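Local coordinates for MW1564 protein (Staphylococcus aureus, PDB 3NTV) that probably transfers a methyl group from S-adenosylmethionine to a hydroxyl of a caffeoyl-CoA-like substrate, at residues G181-I186 against K199-Y204. Sequence-based numbering, arbitrary orientation.
Sequences GFVSDI and KKVQDY
Val183 lays its CG1 methyl against two side chains of helix 192-209, the CG1 methyl of Val201 and the CG methylene of Gln202. The contact belongs to the Rossmann-like fold of the O-methyltransferases: the loop after strand 170-175 turns back over the helix that follows it, before the chain runs on into strand 214-219. The two valine methyls are 4.2 Å apart, CG1 to CG1, and Val183 CG1 lies equally far from Gln202 CG, an ordinary van der Waals spacing. A short branched side chain presents methyls to the helix and brings no polar group of its own into this buried place; Val201, buried on the loop-facing side of the helix, answers with an equally compact apolar surface. In Val183, CG1 stands anti to the carbonyl carbon (chi1 -67°) and is thereby carried forward to the helix. The Gln202 chain runs out straight past CG toward the loop, antiparallel to the valine side chain coming from the other side. Glutamine suits this partly exposed place: its CG methylene packs on the valine while its polar amide lies near the loop backbone.

Farther out, Val183 also rests on Leu178, and Val201 on Ala151. Asn25 of the second subunit packs on Val183, and Tyr28 of that subunit on Gln202, so the contact borders the dimer interface. Along the helix, Lys200 NZ donates to the carbonyl oxygens of Ala151 and Ala153, tying the helix to a neighbouring loop. On its more exposed side, lysine and aspartate four residues apart form a salt bridge: Lys199 NZ meets the syn lone pair of Asp203 OD2 at 2.9 Å.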
ATOM      1  N   GLY A 181       1.820  16.440  -5.004  1.00 23.32           N
ATOM      2  CA  GLY A 181       1.490  17.115  -3.755  1.00 23.79           C
ATOM      3  C   GLY A 181       0.854  18.478  -3.943  1.00 27.81           C
ATOM      4  O   GLY A 181       0.536  19.144  -2.957  1.00 28.58           O
ATOM      5  N   PHE A 182       0.647  18.896  -5.207  1.00 23.91           N
ATOM      6  CA  PHE A 182       0.057  20.204  -5.524  1.00 22.97           C
ATOM      7  C   PHE A 182      -1.425  20.327  -5.320  1.00 26.26           C
ATOM      8  O   PHE A 182      -1.901  21.455  -5.266  1.00 24.24           O
ATOM      9  CB  PHE A 182       0.386  20.639  -6.956  1.00 24.26           C
ATOM     10  CG  PHE A 182       1.810  21.064  -7.179  1.00 26.52           C
ATOM     11  CD1 PHE A 182       2.307  22.223  -6.587  1.00 31.06           C
ATOM     12  CD2 PHE A 182       2.622  20.379  -8.071  1.00 28.56           C
ATOM     13  CE1 PHE A 182       3.623  22.629  -6.812  1.00 32.27           C
ATOM     14  CE2 PHE A 182       3.930  20.798  -8.311  1.00 32.14           C
ATOM     15  CZ  PHE A 182       4.423  21.915  -7.675  1.00 31.20           C
ATOM     16  N   VAL A 183      -2.177  19.210  -5.262  1.00 23.34           N
ATOM     17  CA  VAL A 183      -3.644  19.250  -5.139  1.00 24.27           C
ATOM     18  C   VAL A 183      -4.251  20.240  -4.134  1.00 32.09           C
ATOM     19  O   VAL A 183      -5.267  20.874  -4.463  1.00 34.10           O
ATOM     20  CB  VAL A 183      -4.335  17.865  -5.096  1.00 28.70           C
ATOM     21  CG1 VAL A 183      -4.187  17.133  -6.422  1.00 27.67           C
ATOM     22  CG2 VAL A 183      -3.815  17.025  -3.941  1.00 28.95           C
ATOM     23  N   SER A 184      -3.622  20.387  -2.944  1.00 27.14           N
ATOM     24  CA  SER A 184      -4.110  21.281  -1.883  0.50 27.11           C
ATOM     25  C   SER A 184      -3.196  22.493  -1.626  1.00 31.31           C
ATOM     26  O   SER A 184      -3.459  23.285  -0.713  1.00 33.10           O
ATOM     27  CB  SER A 184      -4.312  20.491  -0.593  0.50 30.71           C
ATOM     28  OG  SER A 184      -5.258  19.450  -0.770  0.50 36.06           O
ATOM     29  N   ASP A 185      -2.136  22.644  -2.421  1.00 25.52           N
ATOM     30  CA  ASP A 185      -1.132  23.700  -2.292  1.00 25.82           C
ATOM     31  C   ASP A 185      -1.567  25.051  -2.866  1.00 29.33           C
ATOM     32  O   ASP A 185      -2.020  25.121  -4.008  1.00 27.19           O
ATOM     33  CB  ASP A 185       0.184  23.227  -2.955  1.00 28.00           C
ATOM     34  CG  ASP A 185       1.447  24.038  -2.679  1.00 37.96           C
ATOM     35  OD1 ASP A 185       1.363  25.058  -1.962  1.00 37.90           O
ATOM     36  OD2 ASP A 185       2.524  23.637  -3.166  1.00 42.43           O
ATOM     37  N   ILE A 186      -1.375  26.134  -2.082  1.00 27.43           N
ATOM     38  CA  ILE A 186      -1.679  27.506  -2.515  1.00 26.94           C
ATOM     39  C   ILE A 186      -0.744  27.894  -3.662  1.00 30.59           C
ATOM     40  O   ILE A 186      -1.163  28.619  -4.567  1.00 29.87           O
ATOM     41  CB  ILE A 186      -1.608  28.508  -1.317  1.00 31.39           C
ATOM     42  CG1 ILE A 186      -2.790  28.297  -0.337  1.00 32.32           C
ATOM     43  CG2 ILE A 186      -1.516  29.983  -1.796  1.00 33.53           C
ATOM     44  CD1 ILE A 186      -4.118  29.113  -0.592  1.00 39.01           C
ATOM     45  N   LYS A 199      -6.568  20.328 -11.708  1.00 17.53           N
ATOM     46  CA  LYS A 199      -7.972  20.159 -12.080  1.00 17.82           C
ATOM     47  C   LYS A 199      -8.224  18.789 -12.717  1.00 21.06           C
ATOM     48  O   LYS A 199      -9.196  18.125 -12.372  1.00 20.17           O
ATOM     49  CB  LYS A 199      -8.420  21.283 -13.040  1.00 21.89           C
ATOM     50  CG  LYS A 199      -9.882  21.664 -12.865  1.00 42.50           C
ATOM     51  CD  LYS A 199     -10.508  22.195 -14.152  1.00 53.23           C
ATOM     52  CE  LYS A 199     -12.018  22.274 -14.062  1.00 64.37           C
ATOM     53  NZ  LYS A 199     -12.660  20.930 -14.074  1.00 68.82           N
ATOM     54  N   LYS A 200      -7.346  18.364 -13.639  1.00 17.86           N
ATOM     55  CA  LYS A 200      -7.470  17.068 -14.307  1.00 16.62           C
ATOM     56  C   LYS A 200      -7.410  15.909 -13.283  1.00 18.96           C
ATOM     57  O   LYS A 200      -8.243  15.014 -13.330  1.00 18.52           O
ATOM     58  CB  LYS A 200      -6.337  16.904 -15.349  1.00 19.61           C
ATOM     59  CG  LYS A 200      -6.408  15.585 -16.126  1.00 23.89           C
ATOM     60  CD  LYS A 200      -5.050  15.236 -16.767  1.00 27.17           C
ATOM     61  CE  LYS A 200      -4.767  16.050 -17.992  1.00 33.23           C
ATOM     62  NZ  LYS A 200      -3.536  15.564 -18.683  1.00 28.89           N
ATOM     63  N   VAL A 201      -6.445  15.957 -12.375  1.00 16.95           N
ATOM     64  CA  VAL A 201      -6.216  14.908 -11.370  1.00 16.60           C
ATOM     65  C   VAL A 201      -7.385  14.861 -10.397  1.00 19.93           C
ATOM     66  O   VAL A 201      -7.903  13.781 -10.102  1.00 19.37           O
ATOM     67  CB  VAL A 201      -4.833  15.095 -10.694  1.00 21.14           C
ATOM     68  CG1 VAL A 201      -4.697  14.253  -9.445  1.00 21.56           C
ATOM     69  CG2 VAL A 201      -3.708  14.751 -11.679  1.00 20.12           C
ATOM     70  N   GLN A 202      -7.842  16.040  -9.934  1.00 17.27           N
ATOM     71  CA  GLN A 202      -9.000  16.072  -9.045  1.00 16.01           C
ATOM     72  C   GLN A 202     -10.231  15.508  -9.719  1.00 18.06           C
ATOM     73  O   GLN A 202     -10.948  14.728  -9.080  1.00 17.92           O
ATOM     74  CB  GLN A 202      -9.250  17.479  -8.492  1.00 16.42           C
ATOM     75  CG  GLN A 202      -8.160  17.939  -7.502  1.00 19.48           C
ATOM     76  CD  GLN A 202      -8.349  19.373  -7.023  1.00 28.72           C
ATOM     77  OE1 GLN A 202      -7.658  19.839  -6.106  1.00 28.18           O
ATOM     78  NE2 GLN A 202      -9.199  20.138  -7.684  1.00 28.71           N
ATOM     79  N   ASP A 203     -10.487  15.883 -11.004  1.00 17.74           N
ATOM     80  CA  ASP A 203     -11.611  15.337 -11.771  1.00 17.97           C
ATOM     81  C   ASP A 203     -11.479  13.807 -11.903  1.00 21.00           C
ATOM     82  O   ASP A 203     -12.462  13.092 -11.736  1.00 19.79           O
ATOM     83  CB  ASP A 203     -11.700  15.981 -13.167  1.00 20.67           C
ATOM     84  CG  ASP A 203     -12.185  17.420 -13.138  1.00 34.06           C
ATOM     85  OD1 ASP A 203     -12.602  17.892 -12.044  1.00 34.51           O
ATOM     86  OD2 ASP A 203     -12.153  18.076 -14.202  1.00 39.86           O
ATOM     87  N   TYR A 204     -10.266  13.317 -12.220  1.00 18.33           N
ATOM     88  CA  TYR A 204     -10.007  11.876 -12.344  1.00 16.64           C
ATOM     89  C   TYR A 204     -10.344  11.161 -11.041  1.00 18.42           C
ATOM     90  O   TYR A 204     -11.038  10.154 -11.083  1.00 18.78           O
ATOM     91  CB  TYR A 204      -8.531  11.621 -12.732  1.00 17.31           C
ATOM     92  CG  TYR A 204      -8.162  10.155 -12.821  1.00 15.85           C
ATOM     93  CD1 TYR A 204      -8.214   9.477 -14.036  1.00 16.95           C
ATOM     94  CD2 TYR A 204      -7.786   9.440 -11.687  1.00 15.74           C
ATOM     95  CE1 TYR A 204      -7.875   8.123 -14.125  1.00 16.78           C
ATOM     96  CE2 TYR A 204      -7.450   8.086 -11.765  1.00 16.30           C
ATOM     97  CZ  TYR A 204      -7.476   7.438 -12.992  1.00 20.70           C
ATOM     98  OH  TYR A 204      -7.116   6.114 -13.114  1.00 18.78           O
TER